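Local coordinates for HTH-type transcriptional regulator cbl (Escherichia coli K12, PDB 2FYI), which acts as a LysR-family transcriptional regulator, possibly as an accessory factor of the cys regulon, with the cofactor-binding domain forming this chain, at residues A[13-18]-A[44-49]; A[19-24]-A[50-55]; A[89-94]-A[159-164]. All coordinates share one frame; numbering follows the deposited sequence.

Contact 1 of 3, residues A[13-18]-A[44-49]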
ATOM      1  N   SER A  13     -28.568   2.594  13.121  1.00 40.98           N
ATOM      2  CA  SER A  13     -27.777   3.702  12.608  1.00 41.47           C
ATOM      3  C   SER A  13     -26.551   3.958  13.493  1.00 41.03           C
ATOM      4  O   SER A  13     -26.574   3.680  14.714  1.00 41.14           O
ATOM      5  CB  SER A  13     -28.674   4.956  12.448  1.00 42.32           C
ATOM      6  OG  SER A  13     -28.123   6.143  13.014  1.00 42.80           O
ATOM      7  N   GLY A  14     -25.488   4.467  12.865  1.00 39.28           N
ATOM      8  CA  GLY A  14     -24.285   4.893  13.570  1.00 37.66           C
ATOM      9  C   GLY A  14     -23.089   4.798  12.646  1.00 37.15           C
ATOM     10  O   GLY A  14     -23.223   4.551  11.449  1.00 36.81           O
ATOM     11  N   VAL A  15     -21.903   4.968  13.200  1.00 36.17           N
ATOM     12  CA  VAL A  15     -20.723   4.878  12.389  1.00 35.04           C
ATOM     13  C   VAL A  15     -19.903   3.676  12.839  1.00 35.47           C
ATOM     14  O   VAL A  15     -19.559   3.553  14.012  1.00 36.62           O
ATOM     15  CB  VAL A  15     -19.886   6.147  12.515  1.00 34.03           C
ATOM     16  CG1 VAL A  15     -18.730   6.096  11.538  1.00 33.94           C
ATOM     17  CG2 VAL A  15     -20.748   7.374  12.294  1.00 32.94           C
ATOM     18  N   LEU A  16     -19.588   2.781  11.912  1.00 34.47           N
ATOM     19  CA  LEU A  16     -18.706   1.676  12.224  1.00 33.25           C
ATOM     20  C   LEU A  16     -17.336   1.977  11.645  1.00 33.11           C
ATOM     21  O   LEU A  16     -17.200   2.119  10.440  1.00 33.34           O
ATOM     22  CB  LEU A  16     -19.238   0.387  11.613  1.00 32.64           C
ATOM     23  CG  LEU A  16     -18.300  -0.807  11.727  1.00 32.27           C
ATOM     24  CD1 LEU A  16     -18.108  -1.186  13.175  1.00 31.93           C
ATOM     25  CD2 LEU A  16     -18.878  -1.956  10.963  1.00 32.53           C
ATOM     26  N   THR A  17     -16.318   2.072  12.485  1.00 32.27           N
ATOM     27  CA  THR A  17     -14.988   2.304  11.971  1.00 32.41           C
ATOM     28  C   THR A  17     -14.143   1.019  12.033  1.00 32.68           C
ATOM     29  O   THR A  17     -13.940   0.452  13.103  1.00 33.20           O
ATOM     30  CB  THR A  17     -14.284   3.466  12.704  1.00 32.43           C
ATOM     31  OG1 THR A  17     -14.999   4.676  12.464  1.00 33.20           O
ATOM     32  CG2 THR A  17     -12.874   3.649  12.175  1.00 33.33           C
ATOM     33  N   ILE A  18     -13.648   0.571  10.881  1.00 31.85           N
ATOM     34  CA  ILE A  18     -12.795  -0.605  10.804  1.00 31.92           C
ATOM     35  C   ILE A  18     -11.403  -0.195  10.387  1.00 32.13           C
ATOM     36  O   ILE A  18     -11.245   0.565   9.440  1.00 32.54           O
ATOM     37  CB  ILE A  18     -13.318  -1.579   9.775  1.00 31.83           C
ATOM     38  CG1 ILE A  18     -14.585  -2.233  10.325  1.00 31.54           C
ATOM     39  CG2 ILE A  18     -12.226  -2.596   9.371  1.00 31.28           C
ATOM     40  CD1 ILE A  18     -15.484  -2.798   9.249  1.00 31.93           C
ATOM     41  N   ARG A  44     -23.419   3.918   8.734  1.00 36.79           N
ATOM     42  CA  ARG A  44     -22.263   4.433   7.993  1.00 36.94           C
ATOM     43  C   ARG A  44     -20.985   3.644   8.308  1.00 37.47           C
ATOM     44  O   ARG A  44     -20.572   3.478   9.477  1.00 37.49           O
ATOM     45  CB  ARG A  44     -22.085   5.918   8.295  1.00 38.22           C
ATOM     46  CG  ARG A  44     -20.777   6.499   7.896  1.00 40.44           C
ATOM     47  CD  ARG A  44     -20.726   7.986   8.276  1.00 42.42           C
ATOM     48  NE  ARG A  44     -19.402   8.532   7.965  1.00 43.83           N
ATOM     49  CZ  ARG A  44     -19.149   9.455   7.038  1.00 43.92           C
ATOM     50  NH1 ARG A  44     -17.896   9.847   6.833  1.00 43.83           N
ATOM     51  NH2 ARG A  44     -20.135   9.992   6.326  1.00 44.09           N
ATOM     52  N   LEU A  45     -20.370   3.145   7.252  1.00 37.80           N
ATOM     53  CA  LEU A  45     -19.184   2.331   7.372  1.00 38.57           C
ATOM     54  C   LEU A  45     -17.943   3.155   7.000  1.00 38.42           C
ATOM     55  O   LEU A  45     -17.887   3.682   5.920  1.00 39.05           O
ATOM     56  CB  LEU A  45     -19.322   1.158   6.418  1.00 39.48           C
ATOM     57  CG  LEU A  45     -18.089   0.282   6.403  1.00 41.43           C
ATOM     58  CD1 LEU A  45     -17.979  -0.464   7.735  1.00 42.62           C
ATOM     59  CD2 LEU A  45     -18.216  -0.698   5.289  1.00 42.63           C
ATOM     60  N   GLU A  46     -16.954   3.275   7.884  1.00 38.85           N
ATOM     61  CA  GLU A  46     -15.682   3.941   7.542  1.00 39.35           C
ATOM     62  C   GLU A  46     -14.486   3.003   7.695  1.00 38.93           C
ATOM     63  O   GLU A  46     -14.446   2.208   8.654  1.00 38.92           O
ATOM     64  CB  GLU A  46     -15.422   5.127   8.440  1.00 40.63           C
ATOM     65  CG  GLU A  46     -16.408   6.233   8.328  1.00 44.32           C
ATOM     66  CD  GLU A  46     -16.326   7.198   9.522  1.00 46.96           C
ATOM     67  OE1 GLU A  46     -15.483   6.929  10.437  1.00 48.16           O
ATOM     68  OE2 GLU A  46     -17.113   8.202   9.554  1.00 47.59           O
ATOM     69  N   LEU A  47     -13.507   3.099   6.786  1.00 37.86           N
ATOM     70  CA  LEU A  47     -12.297   2.285   6.911  1.00 38.07           C
ATOM     71  C   LEU A  47     -11.047   3.114   6.984  1.00 37.52           C
ATOM     72  O   LEU A  47     -10.921   4.082   6.243  1.00 37.82           O
ATOM     73  CB  LEU A  47     -12.105   1.382   5.707  1.00 40.18           C
ATOM     74  CG  LEU A  47     -13.146   0.475   5.057  1.00 41.11           C
ATOM     75  CD1 LEU A  47     -12.426  -0.892   4.923  1.00 41.10           C
ATOM     76  CD2 LEU A  47     -14.453   0.374   5.862  1.00 41.23           C
ATOM     77  N   ILE A  48     -10.108   2.705   7.839  1.00 36.85           N
ATOM     78  CA  ILE A  48      -8.772   3.298   7.882  1.00 36.74           C
ATOM     79  C   ILE A  48      -7.801   2.202   7.504  1.00 36.46           C
ATOM     80  O   ILE A  48      -7.880   1.088   8.025  1.00 36.18           O
ATOM     81  CB  ILE A  48      -8.370   3.795   9.295  1.00 36.29           C
ATOM     82  CG1 ILE A  48      -9.621   4.092  10.141  1.00 38.16           C
ATOM     83  CG2 ILE A  48      -7.401   4.972   9.206  1.00 35.22           C
ATOM     84  CD1 ILE A  48      -9.553   5.336  11.146  1.00 38.12           C
ATOM     85  N   GLN A  49      -6.887   2.501   6.593  1.00 36.09           N
ATOM     86  CA  GLN A  49      -5.844   1.550   6.262  1.00 36.67           C
ATOM     87  C   GLN A  49      -4.580   1.881   7.022  1.00 36.98           C
ATOM     88  O   GLN A  49      -4.182   3.033   7.094  1.00 37.64           O
ATOM     89  CB  GLN A  49      -5.535   1.595   4.779  1.00 36.96           C
ATOM     90  CG  GLN A  49      -4.385   0.683   4.338  1.00 38.07           C
ATOM     91  CD  GLN A  49      -4.089   0.853   2.855  1.00 39.23           C
ATOM     92  OE1 GLN A  49      -4.730   1.674   2.178  1.00 40.92           O
ATOM     93  NE2 GLN A  49      -3.130   0.101   2.342  1.00 38.16           N
TER
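Glu46 OE2 is gripped twice, both times by the guanidinium of Arg44 two residues earlier on the same strand. The strong bond comes from Arg44 NE, 2.8 Å from Glu46 OE2, nearly in the guanidinium plane and directed at the anti lone pair of the oxygen; the second, from Arg44 NH1, is weak. Torsions explain the meeting: Arg44 runs extended with CG anti to the backbone N, whereas Glu46 puts CG anti to its carbonyl carbon (chi1 -64°). The other oxygen, Glu46 OE1, has Thr17 OG1 at 3.1 Å, a weak and unsettled hydrogen bond. Val15 crosses the same carboxylate obliquely, its CG1 against Glu46 CD.

Beneath these side chains lies a parallel ladder, with strand axes 4.7 Å apart and inclined by 23°. Leu16 and Ile18 each bond in both directions. Leu16 N donates to Arg44 O (2.7 Å) and Leu16 O accepts from Glu46 N (2.8 Å); Ile18 N and O repeat the pattern with Glu46 O and Ile48 N. At the start, Arg44 N reaches Gly14 O by a more bent bond, with an N-H...O angle of 133°.

The opposite face is apolar: Leu45 CD1 lies 3.7 Å from Leu16 CD2, alongside, and 3.7 Å from Ile18 CD1, obliquely. Helices 29-39 and 203-212 cover this face through Ile33 and Phe208, and helix 29-39 lies on the beta-alpha-beta connection joining the two strands. Leu47 and Ile48 also pair with a parallel strand of the second subunit, while Arg44 NH1 forms a salt bridge to Asp140 of that subunit. Sharing one guanidinium between Glu46 and that aspartate would favour the ionised form of both acids, and the guanidinium thereby joins the carboxylate beside this strand pair to the second subunit.

Contact 2 of 3, residues A[19-24]-A[50-55]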
ATOM      1  N   ALA A  19     -10.399  -0.687  11.104  1.00 32.08           N
ATOM      2  CA  ALA A  19      -9.025  -0.411  10.762  1.00 32.03           C
ATOM      3  C   ALA A  19      -8.413  -1.701  10.244  1.00 32.36           C
ATOM      4  O   ALA A  19      -8.595  -2.782  10.831  1.00 32.62           O
ATOM      5  CB  ALA A  19      -8.276   0.115  11.952  1.00 31.12           C
ATOM      6  N   THR A  20      -7.708  -1.597   9.132  1.00 32.41           N
ATOM      7  CA  THR A  20      -7.203  -2.786   8.506  1.00 33.23           C
ATOM      8  C   THR A  20      -5.973  -2.579   7.613  1.00 33.50           C
ATOM      9  O   THR A  20      -5.533  -1.460   7.376  1.00 33.57           O
ATOM     10  CB  THR A  20      -8.311  -3.437   7.715  1.00 32.55           C
ATOM     11  OG1 THR A  20      -7.930  -4.775   7.436  1.00 33.83           O
ATOM     12  CG2 THR A  20      -8.587  -2.692   6.425  1.00 31.06           C
ATOM     13  N   THR A  21      -5.426  -3.676   7.116  1.00 33.97           N
ATOM     14  CA  THR A  21      -4.268  -3.668   6.207  1.00 34.52           C
ATOM     15  C   THR A  21      -4.668  -3.743   4.746  1.00 34.34           C
ATOM     16  O   THR A  21      -5.807  -4.086   4.426  1.00 35.29           O
ATOM     17  CB  THR A  21      -3.375  -4.900   6.466  1.00 34.72           C
ATOM     18  OG1 THR A  21      -4.158  -6.112   6.337  1.00 34.56           O
ATOM     19  CG2 THR A  21      -2.809  -4.826   7.856  1.00 34.64           C
ATOM     20  N   HIS A  22      -3.711  -3.461   3.869  1.00 34.03           N
ATOM     21  CA  HIS A  22      -3.914  -3.516   2.437  1.00 33.21           C
ATOM     22  C   HIS A  22      -4.470  -4.862   2.037  1.00 33.33           C
ATOM     23  O   HIS A  22      -5.418  -4.967   1.238  1.00 32.13           O
ATOM     24  CB  HIS A  22      -2.575  -3.301   1.737  1.00 33.23           C
ATOM     25  CG  HIS A  22      -2.647  -3.443   0.247  1.00 33.37           C
ATOM     26  ND1 HIS A  22      -2.597  -4.671  -0.390  1.00 33.02           N
ATOM     27  CD2 HIS A  22      -2.777  -2.513  -0.729  1.00 32.51           C
ATOM     28  CE1 HIS A  22      -2.698  -4.486  -1.692  1.00 32.87           C
ATOM     29  NE2 HIS A  22      -2.813  -3.187  -1.922  1.00 33.02           N
ATOM     30  N   THR A  23      -3.875  -5.904   2.611  1.00 33.89           N
ATOM     31  CA  THR A  23      -4.255  -7.257   2.243  1.00 35.10           C
ATOM     32  C   THR A  23      -5.756  -7.515   2.408  1.00 36.20           C
ATOM     33  O   THR A  23      -6.408  -7.973   1.482  1.00 37.01           O
ATOM     34  CB  THR A  23      -3.500  -8.362   3.038  1.00 34.83           C
ATOM     35  OG1 THR A  23      -2.097  -8.091   3.103  1.00 34.53           O
ATOM     36  CG2 THR A  23      -3.720  -9.694   2.371  1.00 33.77           C
ATOM     37  N   GLN A  24      -6.317  -7.252   3.587  1.00 36.28           N
ATOM     38  CA  GLN A  24      -7.724  -7.600   3.762  1.00 36.44           C
ATOM     39  C   GLN A  24      -8.601  -6.561   3.075  1.00 35.39           C
ATOM     40  O   GLN A  24      -9.594  -6.914   2.472  1.00 35.69           O
ATOM     41  CB  GLN A  24      -8.111  -7.840   5.240  1.00 37.06           C
ATOM     42  CG  GLN A  24      -6.949  -7.819   6.263  1.00 38.45           C
ATOM     43  CD  GLN A  24      -5.981  -9.012   6.182  1.00 40.21           C
ATOM     44  OE1 GLN A  24      -6.139  -9.943   5.373  1.00 40.74           O
ATOM     45  NE2 GLN A  24      -4.965  -8.982   7.040  1.00 40.85           N
ATOM     46  N   GLY A  50      -3.925   0.879   7.587  1.00 36.96           N
ATOM     47  CA  GLY A  50      -2.724   1.160   8.334  1.00 37.56           C
ATOM     48  C   GLY A  50      -1.913  -0.079   8.554  1.00 38.27           C
ATOM     49  O   GLY A  50      -2.308  -1.144   8.117  1.00 38.95           O
ATOM     50  N   THR A  51      -0.770   0.082   9.225  1.00 38.66           N
ATOM     51  CA  THR A  51       0.111  -1.034   9.610  1.00 38.61           C
ATOM     52  C   THR A  51      -0.451  -1.720  10.850  1.00 39.10           C
ATOM     53  O   THR A  51      -1.203  -1.114  11.613  1.00 39.42           O
ATOM     54  CB  THR A  51       1.528  -0.543   9.985  1.00 38.35           C
ATOM     55  OG1 THR A  51       1.499   0.088  11.277  1.00 36.72           O
ATOM     56  CG2 THR A  51       2.072   0.428   8.944  1.00 37.87           C
ATOM     57  N   PRO A  52      -0.066  -2.980  11.081  1.00 39.27           N
ATOM     58  CA  PRO A  52      -0.666  -3.704  12.211  1.00 39.39           C
ATOM     59  C   PRO A  52      -0.492  -2.968  13.541  1.00 40.23           C
ATOM     60  O   PRO A  52      -1.385  -2.977  14.370  1.00 40.34           O
ATOM     61  CB  PRO A  52       0.080  -5.041  12.203  1.00 38.83           C
ATOM     62  CG  PRO A  52       0.576  -5.173  10.796  1.00 38.78           C
ATOM     63  CD  PRO A  52       0.925  -3.788  10.358  1.00 38.40           C
ATOM     64  N   GLN A  53       0.638  -2.311  13.728  1.00 41.58           N
ATOM     65  CA  GLN A  53       0.894  -1.600  14.967  1.00 43.67           C
ATOM     66  C   GLN A  53       0.007  -0.349  15.137  1.00 42.35           C
ATOM     67  O   GLN A  53      -0.449  -0.043  16.250  1.00 41.74           O
ATOM     68  CB  GLN A  53       2.380  -1.285  15.073  1.00 44.55           C
ATOM     69  CG  GLN A  53       2.702  -0.050  15.890  1.00 47.86           C
ATOM     70  CD  GLN A  53       4.185   0.007  16.316  1.00 49.09           C
ATOM     71  OE1 GLN A  53       5.086  -0.570  15.640  1.00 51.44           O
ATOM     72  NE2 GLN A  53       4.443   0.689  17.453  1.00 50.27           N
ATOM     73  N   GLU A  54      -0.241   0.355  14.032  1.00 41.21           N
ATOM     74  CA  GLU A  54      -1.229   1.429  14.001  1.00 40.53           C
ATOM     75  C   GLU A  54      -2.610   0.931  14.366  1.00 38.85           C
ATOM     76  O   GLU A  54      -3.363   1.586  15.089  1.00 38.97           O
ATOM     77  CB  GLU A  54      -1.342   1.977  12.594  1.00 42.16           C
ATOM     78  CG  GLU A  54      -0.664   3.297  12.393  1.00 44.08           C
ATOM     79  CD  GLU A  54      -0.061   3.445  11.009  1.00 44.71           C
ATOM     80  OE1 GLU A  54      -0.534   2.811  10.016  1.00 44.52           O
ATOM     81  OE2 GLU A  54       0.916   4.208  10.939  1.00 45.33           O
ATOM     82  N   ILE A  55      -2.949  -0.219  13.809  1.00 36.22           N
ATOM     83  CA  ILE A  55      -4.236  -0.794  14.005  1.00 34.15           C
ATOM     84  C   ILE A  55      -4.442  -1.083  15.471  1.00 34.08           C
ATOM     85  O   ILE A  55      -5.503  -0.786  16.032  1.00 34.45           O
ATOM     86  CB  ILE A  55      -4.366  -2.061  13.216  1.00 33.37           C
ATOM     87  CG1 ILE A  55      -3.994  -1.793  11.760  1.00 32.62           C
ATOM     88  CG2 ILE A  55      -5.782  -2.578  13.314  1.00 33.57           C
ATOM     89  CD1 ILE A  55      -4.379  -2.903  10.805  1.00 32.84           C
TER
HETATM   90  O   HOH W   1      -1.907  -1.644   4.817  1.00 33.02           O
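Ile55 sets CG1 anti to its carbonyl carbon (chi1 -53°) and extends beyond it (chi2 -167°), which carries CD1 onto the backbone of Thr20, 3.6 Å from Thr20 C. The branch CG2, anti to the backbone N, turns instead to Ala19 and lies 3.9 Å from Ala19 CB. Thr21 holds OG1 between backbone N and carbonyl carbon (chi1 56°), so that CG2 is the group meeting Ile55 CD1, at 3.9 Å with the two side chains about perpendicular.

A single direct hydrogen bond crosses the contact: Gly50 N donates to Thr20 O over 2.8 Å, in the carbonyl plane. A water accepts from His22 N and donates weakly to Gly50 O, bridging the two turns.

At the start of helix 52-61, Thr51 and Glu54 close a capping box, with Thr51 N to Glu54 OE1 at 2.9 Å, from above the carboxylate plane, and Glu54 N to Thr51 OG1 at 3.3 Å. Glu54 OE1 also forms a salt bridge with Arg119 of the second subunit. Thr21 occupies the N-cap of helix 22-27. Two neighbouring parallel strands thus each turn into a helix at their C-terminal ends, as expected of the alpha/beta subdomains of the periplasmic-binding-protein-like fold.

Contact 3 of 3, residues A[89-94]-A[159-164]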
ATOM      1  N   HIS A  89       1.343 -18.296   1.949  1.00 34.71           N
ATOM      2  CA  HIS A  89       2.005 -17.590   0.862  1.00 34.58           C
ATOM      3  C   HIS A  89       2.093 -18.463  -0.365  1.00 35.35           C
ATOM      4  O   HIS A  89       2.229 -19.692  -0.280  1.00 35.28           O
ATOM      5  CB  HIS A  89       3.409 -17.199   1.252  1.00 33.51           C
ATOM      6  CG  HIS A  89       3.468 -16.177   2.332  1.00 32.83           C
ATOM      7  ND1 HIS A  89       3.836 -16.484   3.624  1.00 32.54           N
ATOM      8  CD2 HIS A  89       3.198 -14.853   2.317  1.00 32.32           C
ATOM      9  CE1 HIS A  89       3.792 -15.390   4.358  1.00 32.93           C
ATOM     10  NE2 HIS A  89       3.414 -14.384   3.587  1.00 32.45           N
ATOM     11  N   SER A  90       2.040 -17.843  -1.524  1.00 35.73           N
ATOM     12  CA  SER A  90       2.412 -18.595  -2.687  1.00 37.08           C
ATOM     13  C   SER A  90       3.472 -17.864  -3.528  1.00 37.25           C
ATOM     14  O   SER A  90       3.878 -16.744  -3.215  1.00 37.85           O
ATOM     15  CB  SER A  90       1.190 -19.095  -3.458  1.00 39.03           C
ATOM     16  OG  SER A  90       0.517 -18.054  -4.124  1.00 42.00           O
ATOM     17  N   LEU A  91       3.984 -18.534  -4.553  1.00 37.01           N
ATOM     18  CA  LEU A  91       5.151 -18.016  -5.258  1.00 36.49           C
ATOM     19  C   LEU A  91       4.674 -17.455  -6.573  1.00 35.85           C
ATOM     20  O   LEU A  91       4.009 -18.148  -7.339  1.00 36.18           O
ATOM     21  CB  LEU A  91       6.189 -19.128  -5.455  1.00 37.20           C
ATOM     22  CG  LEU A  91       7.542 -18.718  -6.044  1.00 37.95           C
ATOM     23  CD1 LEU A  91       8.191 -17.680  -5.189  1.00 38.64           C
ATOM     24  CD2 LEU A  91       8.465 -19.885  -6.166  1.00 37.33           C
ATOM     25  N   LEU A  92       4.977 -16.188  -6.822  1.00 35.05           N
ATOM     26  CA  LEU A  92       4.534 -15.524  -8.066  1.00 34.67           C
ATOM     27  C   LEU A  92       5.688 -15.338  -9.062  1.00 34.15           C
ATOM     28  O   LEU A  92       6.662 -14.664  -8.770  1.00 34.88           O
ATOM     29  CB  LEU A  92       3.884 -14.178  -7.737  1.00 34.26           C
ATOM     30  CG  LEU A  92       3.268 -13.344  -8.865  1.00 34.41           C
ATOM     31  CD1 LEU A  92       2.106 -14.068  -9.469  1.00 33.88           C
ATOM     32  CD2 LEU A  92       2.826 -11.973  -8.358  1.00 34.52           C
ATOM     33  N   VAL A  93       5.599 -15.945 -10.230  1.00 33.60           N
ATOM     34  CA  VAL A  93       6.727 -15.888 -11.176  1.00 33.96           C
ATOM     35  C   VAL A  93       6.272 -15.619 -12.593  1.00 35.21           C
ATOM     36  O   VAL A  93       5.133 -15.886 -12.928  1.00 35.94           O
ATOM     37  CB  VAL A  93       7.515 -17.204 -11.236  1.00 33.57           C
ATOM     38  CG1 VAL A  93       8.102 -17.505  -9.886  1.00 33.72           C
ATOM     39  CG2 VAL A  93       6.634 -18.342 -11.701  1.00 32.07           C
ATOM     40  N   PRO A  94       7.145 -15.066 -13.438  1.00 36.81           N
ATOM     41  CA  PRO A  94       6.768 -14.880 -14.842  1.00 38.05           C
ATOM     42  C   PRO A  94       6.490 -16.194 -15.569  1.00 39.89           C
ATOM     43  O   PRO A  94       7.016 -17.236 -15.191  1.00 39.96           O
ATOM     44  CB  PRO A  94       7.987 -14.188 -15.447  1.00 37.29           C
ATOM     45  CG  PRO A  94       8.737 -13.642 -14.305  1.00 36.85           C
ATOM     46  CD  PRO A  94       8.486 -14.531 -13.154  1.00 37.39           C
ATOM     47  N   LEU A 159      12.487  -7.706 -11.975  1.00 29.94           N
ATOM     48  CA  LEU A 159      13.391  -7.553 -10.838  1.00 29.72           C
ATOM     49  C   LEU A 159      13.706  -8.822 -10.037  1.00 30.20           C
ATOM     50  O   LEU A 159      14.785  -8.879  -9.438  1.00 31.30           O
ATOM     51  CB  LEU A 159      12.827  -6.526  -9.896  1.00 31.03           C
ATOM     52  CG  LEU A 159      13.813  -5.921  -8.914  1.00 32.56           C
ATOM     53  CD1 LEU A 159      14.820  -5.029  -9.654  1.00 33.24           C
ATOM     54  CD2 LEU A 159      13.035  -5.127  -7.874  1.00 32.55           C
ATOM     55  N   GLY A 160      12.790  -9.807 -10.021  1.00 28.99           N
ATOM     56  CA  GLY A 160      12.884 -10.997  -9.155  1.00 28.51           C
ATOM     57  C   GLY A 160      11.586 -11.820  -9.033  1.00 28.67           C
ATOM     58  O   GLY A 160      10.612 -11.578  -9.739  1.00 30.45           O
ATOM     59  N   ILE A 161      11.536 -12.807  -8.159  1.00 27.41           N
ATOM     60  CA  ILE A 161      10.284 -13.534  -7.962  1.00 27.95           C
ATOM     61  C   ILE A 161       9.579 -13.088  -6.669  1.00 28.91           C
ATOM     62  O   ILE A 161      10.188 -12.442  -5.805  1.00 29.01           O
ATOM     63  CB  ILE A 161      10.530 -15.039  -7.886  1.00 27.44           C
ATOM     64  CG1 ILE A 161      11.370 -15.359  -6.651  1.00 26.91           C
ATOM     65  CG2 ILE A 161      11.197 -15.522  -9.141  1.00 26.37           C
ATOM     66  CD1 ILE A 161      12.022 -16.682  -6.666  1.00 27.56           C
ATOM     67  N   GLY A 162       8.306 -13.426  -6.517  1.00 29.03           N
ATOM     68  CA  GLY A 162       7.555 -12.877  -5.397  1.00 30.03           C
ATOM     69  C   GLY A 162       6.983 -13.921  -4.474  1.00 31.55           C
ATOM     70  O   GLY A 162       6.529 -14.987  -4.917  1.00 32.10           O
ATOM     71  N   LEU A 163       7.013 -13.631  -3.180  1.00 32.57           N
ATOM     72  CA  LEU A 163       6.222 -14.402  -2.225  1.00 33.53           C
ATOM     73  C   LEU A 163       5.031 -13.551  -1.832  1.00 34.76           C
ATOM     74  O   LEU A 163       5.206 -12.476  -1.259  1.00 36.85           O
ATOM     75  CB  LEU A 163       7.061 -14.784  -1.016  1.00 32.30           C
ATOM     76  CG  LEU A 163       7.967 -15.968  -1.391  1.00 32.16           C
ATOM     77  CD1 LEU A 163       9.024 -16.204  -0.376  1.00 32.26           C
ATOM     78  CD2 LEU A 163       7.161 -17.227  -1.559  1.00 31.69           C
ATOM     79  N   VAL A 164       3.830 -13.980  -2.202  1.00 34.55           N
ATOM     80  CA  VAL A 164       2.618 -13.210  -1.913  1.00 34.03           C
ATOM     81  C   VAL A 164       1.562 -14.059  -1.237  1.00 34.94           C
ATOM     82  O   VAL A 164       1.461 -15.246  -1.493  1.00 35.20           O
ATOM     83  CB  VAL A 164       1.988 -12.631  -3.181  1.00 32.03           C
ATOM     84  CG1 VAL A 164       2.901 -11.666  -3.802  1.00 31.85           C
ATOM     85  CG2 VAL A 164       1.686 -13.726  -4.169  1.00 32.09           C
TER
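An antiparallel strand pair within the mixed sheet of the LysR substrate-binding domain joins strand 79-94 to strand 161-165. The axes of the two short strand segments come within 4.6 Å, with their N-to-C directions 154° apart, and four backbone bonds fix the register. Ser90 and Val164 form one hydrogen-bonded pair: Ser90 N reaches Val164 O at 2.7 Å, and Val164 N returns to Ser90 O at 2.9 Å. Leu92 and Gly162 form the other, through Leu92 N to Gly162 O at 2.7 Å and a longer return bond. Leu91 and Leu163 make the non-hydrogen-bonded pair between them.

Side chains zip one face: Leu91 CD1 meets Leu163 CD2 obliquely at 3.8 Å, and Val93 CG1 lies alongside Ile161 CG2 at 3.8 Å. Ile161 gets there with CG1 between its backbone N and carbonyl carbon (chi1 65°), leaving CG2 beside the N. The other face carries Leu92 and Val164, covered by helix 148-157 through Lys152 and Ile151. Strands 177-180 and 115-118 flank the pair.

At the end of the ladder His89 hydrogen-bonds through NE2 to Thr123 O, and the edge of its ring faces the other strand, with CD2 4.0 Å from Val164 C in the ring plane.

In the fold
Contact 1 and contact 2 form one continuous unit, sharing strand 14-20 and lying with centres 14 Å apart. Their joint is Thr20 N to Ile48 O at 2.9 Å, a probable hydrogen bond that prolongs the ladder up to the turns into the helices. Contact 3 stands apart, 34 Å from contact 1 and 22 Å from contact 2 between centres, beyond the chain's centre as seen from contact 1. Nearest atoms of contacts 2 and 3 are about 8 Å apart, and Thr123, whose carbonyl takes His89, also bonds Thr23 OG1 through its hydroxyl. This placement is consistent with the two-lobed fold of the family, whose effector cleft lies between the lobes.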